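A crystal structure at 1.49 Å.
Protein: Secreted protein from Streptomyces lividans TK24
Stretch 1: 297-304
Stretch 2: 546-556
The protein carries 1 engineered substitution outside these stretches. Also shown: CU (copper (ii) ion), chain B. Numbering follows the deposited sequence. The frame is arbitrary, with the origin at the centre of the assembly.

Stretch 1, residues 297-304: TYPALFLM
Stretch 2 546-556: STHVTDVDQRS

The two stretches belong to one chain and lie far apart in sequence, the touching residues being separated by at least 249 positions. Residues 297-304 enter as a loop and become a strand at Leu301-Leu303. Tyr298 lies in the left-handed region (phi/psi 38/53), which kinks the chain just ahead of Pro299; from Leu301 onward the backbone is extended, Phe302 having -122/141. The second stretch begins at the end of a strand that includes Ser546 and reverses through a type I' turn from Thr547 to Thr550. His548 (46/50) and Val549 (64/24) occupy its corners with the positive phi values this turn requires. Thr547 N donates to Thr550 O at 3.1 Å, and a weak return bond runs from Thr550 N to Thr547 O at 2.8 Å. Beyond the turn the chain is extended at Thr550 and Asp551, bends at Val552 (-90/-2) and Asp553 (-85/-46), and extends again through Arg555. The stretches approach most closely in register at Phe302 and Val552, whose CA atoms are 5.9 Å apart. No direct backbone-to-backbone hydrogen bond joins them; side chains and waters make the connection, and 480 Å² is buried in all.

Tyr298, with chi1 at -70° (m) and its CB directed toward the turn, contributes the largest covered area. Its ring lies obliquely to that of His548 (chi1 m, chi2 72°), with centroids 4.6 Å apart and planes at 40°. Tyr298 CE2 sits over one face of the imidazole, 3.3 Å from His548 CG, while Tyr298 CZ is 3.9 Å from Thr547 CG2. The imidazole is fixed at both nitrogens: His548 ND1 donates to Thr547 OG1 at 2.8 Å, and His548 NE2 binds CU at 2.1 Å. The tyrosine therefore packs against a copper ligand whose orientation is already constrained. Thr550 (chi1 m) turns its hydroxyl back to the turn, OG1 donating to His548 O at 2.8 Å. A water bridges the stretches here, donating to Tyr298 O and to Thr550 OG1, each 2.8 Å from its oxygen.

Farther along, Phe302 (chi1 -71°, chi2 82°) starts sideways, but its ring end comes nearer the second stretch. Val552 CG1 lies over one face of this ring, 4.3 Å from Phe302 CZ, and the same methyl approaches Leu301 O at 3.4 Å. Phe302 CZ also lies 3.5 Å from Asp551 O. The CB of Asp551 points away, and its carboxylate instead braces the following bend: OD1 accepts from Gln554 N at 3.0 Å and, weakly, from Asp553 N at 3.1 Å.

Arg555 supplies the direct hydrogen bond between the stretches. Its side chain (p, t, p for chi1 to chi3) brings NH2 to 3.0 Å from Leu303 O, and the N-H...O angle of 169° places the acceptor at the guanidinium edge, near its plane. One water reinforces this link, donating to Leu303 O at 2.7 Å and accepting from Arg555 NH1 at 3.1 Å. Another accepts from Leu303 N at 3.2 Å and donates to Val552 O at 3.1 Å, bridging the two backbones.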

# COMPACT_ATOMS: atom_id res chain seq x y z
N THR A 297 9.49 2.67 -0.24
CA THR A 297 8.15 3.22 -0.50
C THR A 297 7.06 2.32 0.01
O THR A 297 7.26 1.14 0.27
CB THR A 297 7.94 3.46 -2.00
OG1 THR A 297 7.92 2.21 -2.69
CG2 THR A 297 8.97 4.41 -2.55
N TYR A 298 5.88 2.90 0.21
CA TYR A 298 4.74 2.25 0.84
C TYR A 298 5.16 1.34 2.00
O TYR A 298 4.72 0.16 2.07
CB TYR A 298 3.84 1.52 -0.17
CG TYR A 298 3.06 2.41 -1.10
CD1 TYR A 298 2.30 3.45 -0.62
CD2 TYR A 298 3.05 2.19 -2.48
CE1 TYR A 298 1.57 4.25 -1.46
CE2 TYR A 298 2.34 2.99 -3.34
CZ TYR A 298 1.57 4.00 -2.84
OH TYR A 298 0.85 4.77 -3.74
N PRO A 299 5.93 1.85 2.95
CA PRO A 299 6.24 1.02 4.11
C PRO A 299 5.00 0.71 4.89
O PRO A 299 4.17 1.57 5.13
CB PRO A 299 7.22 1.86 4.93
CG PRO A 299 6.82 3.28 4.55
CD PRO A 299 6.41 3.25 3.12
N ALA A 300 4.82 -0.53 5.31
CA ALA A 300 3.64 -0.90 6.08
C ALA A 300 3.82 -0.51 7.53
O ALA A 300 4.48 -1.21 8.28
CB ALA A 300 3.39 -2.39 5.94
N LEU A 301 3.23 0.63 7.90
CA LEU A 301 3.45 1.27 9.20
C LEU A 301 2.12 1.34 9.96
O LEU A 301 1.20 2.03 9.52
CB LEU A 301 3.97 2.68 9.01
CG LEU A 301 5.30 2.80 8.26
CD1 LEU A 301 5.65 4.27 8.05
CD2 LEU A 301 6.43 2.12 9.01
N PHE A 302 2.07 0.70 11.11
CA PHE A 302 0.82 0.59 11.88
C PHE A 302 1.00 1.18 13.26
O PHE A 302 2.00 0.90 13.93
CB PHE A 302 0.44 -0.87 12.04
CG PHE A 302 -0.04 -1.53 10.76
CD1 PHE A 302 0.85 -2.01 9.84
CD2 PHE A 302 -1.38 -1.66 10.50
CE1 PHE A 302 0.39 -2.59 8.67
CE2 PHE A 302 -1.84 -2.25 9.36
CZ PHE A 302 -0.95 -2.69 8.42
N LEU A 303 -0.03 1.87 13.76
CA LEU A 303 0.01 2.36 15.12
C LEU A 303 -0.24 1.25 16.12
O LEU A 303 -1.30 0.59 16.08
CB LEU A 303 -1.03 3.47 15.29
CG LEU A 303 -1.07 4.15 16.65
CD1 LEU A 303 0.20 4.94 16.93
CD2 LEU A 303 -2.27 5.10 16.63
N MET A 304 0.66 1.14 17.09
CA MET A 304 0.60 0.17 18.17
C MET A 304 -0.09 0.79 19.41
O MET A 304 -0.16 2.02 19.56
CB MET A 304 2.00 -0.25 18.55
CG MET A 304 2.79 -0.84 17.40
SD MET A 304 4.57 -0.98 17.75
CE MET A 304 4.63 -1.74 19.39
N SER A 546 -6.93 0.84 0.38
CA SER A 546 -6.03 -0.16 -0.10
C SER A 546 -5.35 0.30 -1.38
O SER A 546 -6.02 0.70 -2.34
CB SER A 546 -6.84 -1.43 -0.36
OG SER A 546 -6.01 -2.51 -0.83
N THR A 547 -4.04 0.13 -1.44
CA THR A 547 -3.27 0.31 -2.67
C THR A 547 -1.92 -0.36 -2.51
O THR A 547 -1.41 -0.46 -1.42
CB THR A 547 -3.01 1.81 -3.01
OG1 THR A 547 -2.57 1.93 -4.36
CG2 THR A 547 -1.96 2.50 -2.09
N HIS A 548 -1.39 -0.87 -3.62
CA HIS A 548 -0.07 -1.46 -3.65
C HIS A 548 0.17 -2.39 -2.49
O HIS A 548 1.22 -2.34 -1.86
CB HIS A 548 1.02 -0.36 -3.71
CG HIS A 548 1.02 0.46 -4.96
ND1 HIS A 548 0.07 1.39 -5.25
CD2 HIS A 548 1.94 0.54 -5.95
CE1 HIS A 548 0.40 2.04 -6.34
NE2 HIS A 548 1.52 1.51 -6.80
N VAL A 549 -0.76 -3.32 -2.25
CA VAL A 549 -0.58 -4.36 -1.27
C VAL A 549 -0.46 -3.82 0.16
O VAL A 549 0.11 -4.49 1.03
CB VAL A 549 0.62 -5.31 -1.59
CG1 VAL A 549 0.31 -6.71 -1.08
CG2 VAL A 549 0.94 -5.39 -3.08
N THR A 550 -1.02 -2.63 0.38
CA THR A 550 -0.80 -1.88 1.61
C THR A 550 -2.14 -1.33 2.07
O THR A 550 -2.81 -0.63 1.30
CB THR A 550 0.19 -0.72 1.35
OG1 THR A 550 1.38 -1.26 0.74
CG2 THR A 550 0.61 0.00 2.65
N ASP A 551 -2.47 -1.55 3.33
CA ASP A 551 -3.68 -1.01 3.93
C ASP A 551 -3.42 -0.83 5.40
O ASP A 551 -3.49 -1.75 6.18
CB ASP A 551 -4.81 -1.99 3.67
CG ASP A 551 -6.14 -1.56 4.20
OD1 ASP A 551 -6.27 -0.54 4.92
OD2 ASP A 551 -7.09 -2.32 3.84
N VAL A 552 -3.08 0.40 5.79
CA VAL A 552 -2.80 0.65 7.19
C VAL A 552 -4.04 1.05 7.93
O VAL A 552 -3.96 1.29 9.13
CB VAL A 552 -1.65 1.68 7.36
CG1 VAL A 552 -0.39 1.15 6.68
CG2 VAL A 552 -2.04 3.05 6.90
N ASP A 553 -5.16 1.16 7.23
CA ASP A 553 -6.42 1.58 7.84
C ASP A 553 -7.15 0.42 8.47
O ASP A 553 -7.67 0.54 9.59
CB ASP A 553 -7.33 2.24 6.81
CG ASP A 553 -6.94 3.68 6.51
OD1 ASP A 553 -5.80 3.94 6.06
OD2 ASP A 553 -7.80 4.57 6.70
N GLN A 554 -7.27 -0.72 7.78
CA GLN A 554 -8.16 -1.74 8.30
C GLN A 554 -7.64 -2.31 9.63
O GLN A 554 -6.47 -2.52 9.81
CB GLN A 554 -8.52 -2.85 7.30
CG GLN A 554 -7.36 -3.75 7.04
CD GLN A 554 -7.65 -4.93 6.14
OE1 GLN A 554 -8.73 -5.49 6.10
NE2 GLN A 554 -6.63 -5.35 5.44
N ARG A 555 -8.59 -2.52 10.55
CA ARG A 555 -8.33 -3.17 11.83
C ARG A 555 -9.70 -3.50 12.36
O ARG A 555 -10.67 -2.77 12.06
CB ARG A 555 -7.56 -2.26 12.82
CG ARG A 555 -8.11 -0.85 12.98
CD ARG A 555 -7.38 -0.05 14.04
NE ARG A 555 -5.94 0.06 13.73
CZ ARG A 555 -4.98 0.27 14.62
NH1 ARG A 555 -5.28 0.41 15.89
NH2 ARG A 555 -3.71 0.35 14.23
N SER A 556 -9.79 -4.57 13.12
CA SER A 556 -11.07 -4.99 13.68
C SER A 556 -10.93 -5.08 15.18
O SER A 556 -10.10 -5.82 15.69
CB SER A 556 -11.41 -6.34 13.12
OG SER A 556 -12.62 -6.80 13.74
CU CU B . 2.30 1.63 -8.71
O HOH W 1 3.48 -2.38 2.12
O HOH W 2 -3.08 -0.25 17.96
O HOH W 3 -2.48 1.66 11.78
O HOH W 4 3.39 2.43 -10.43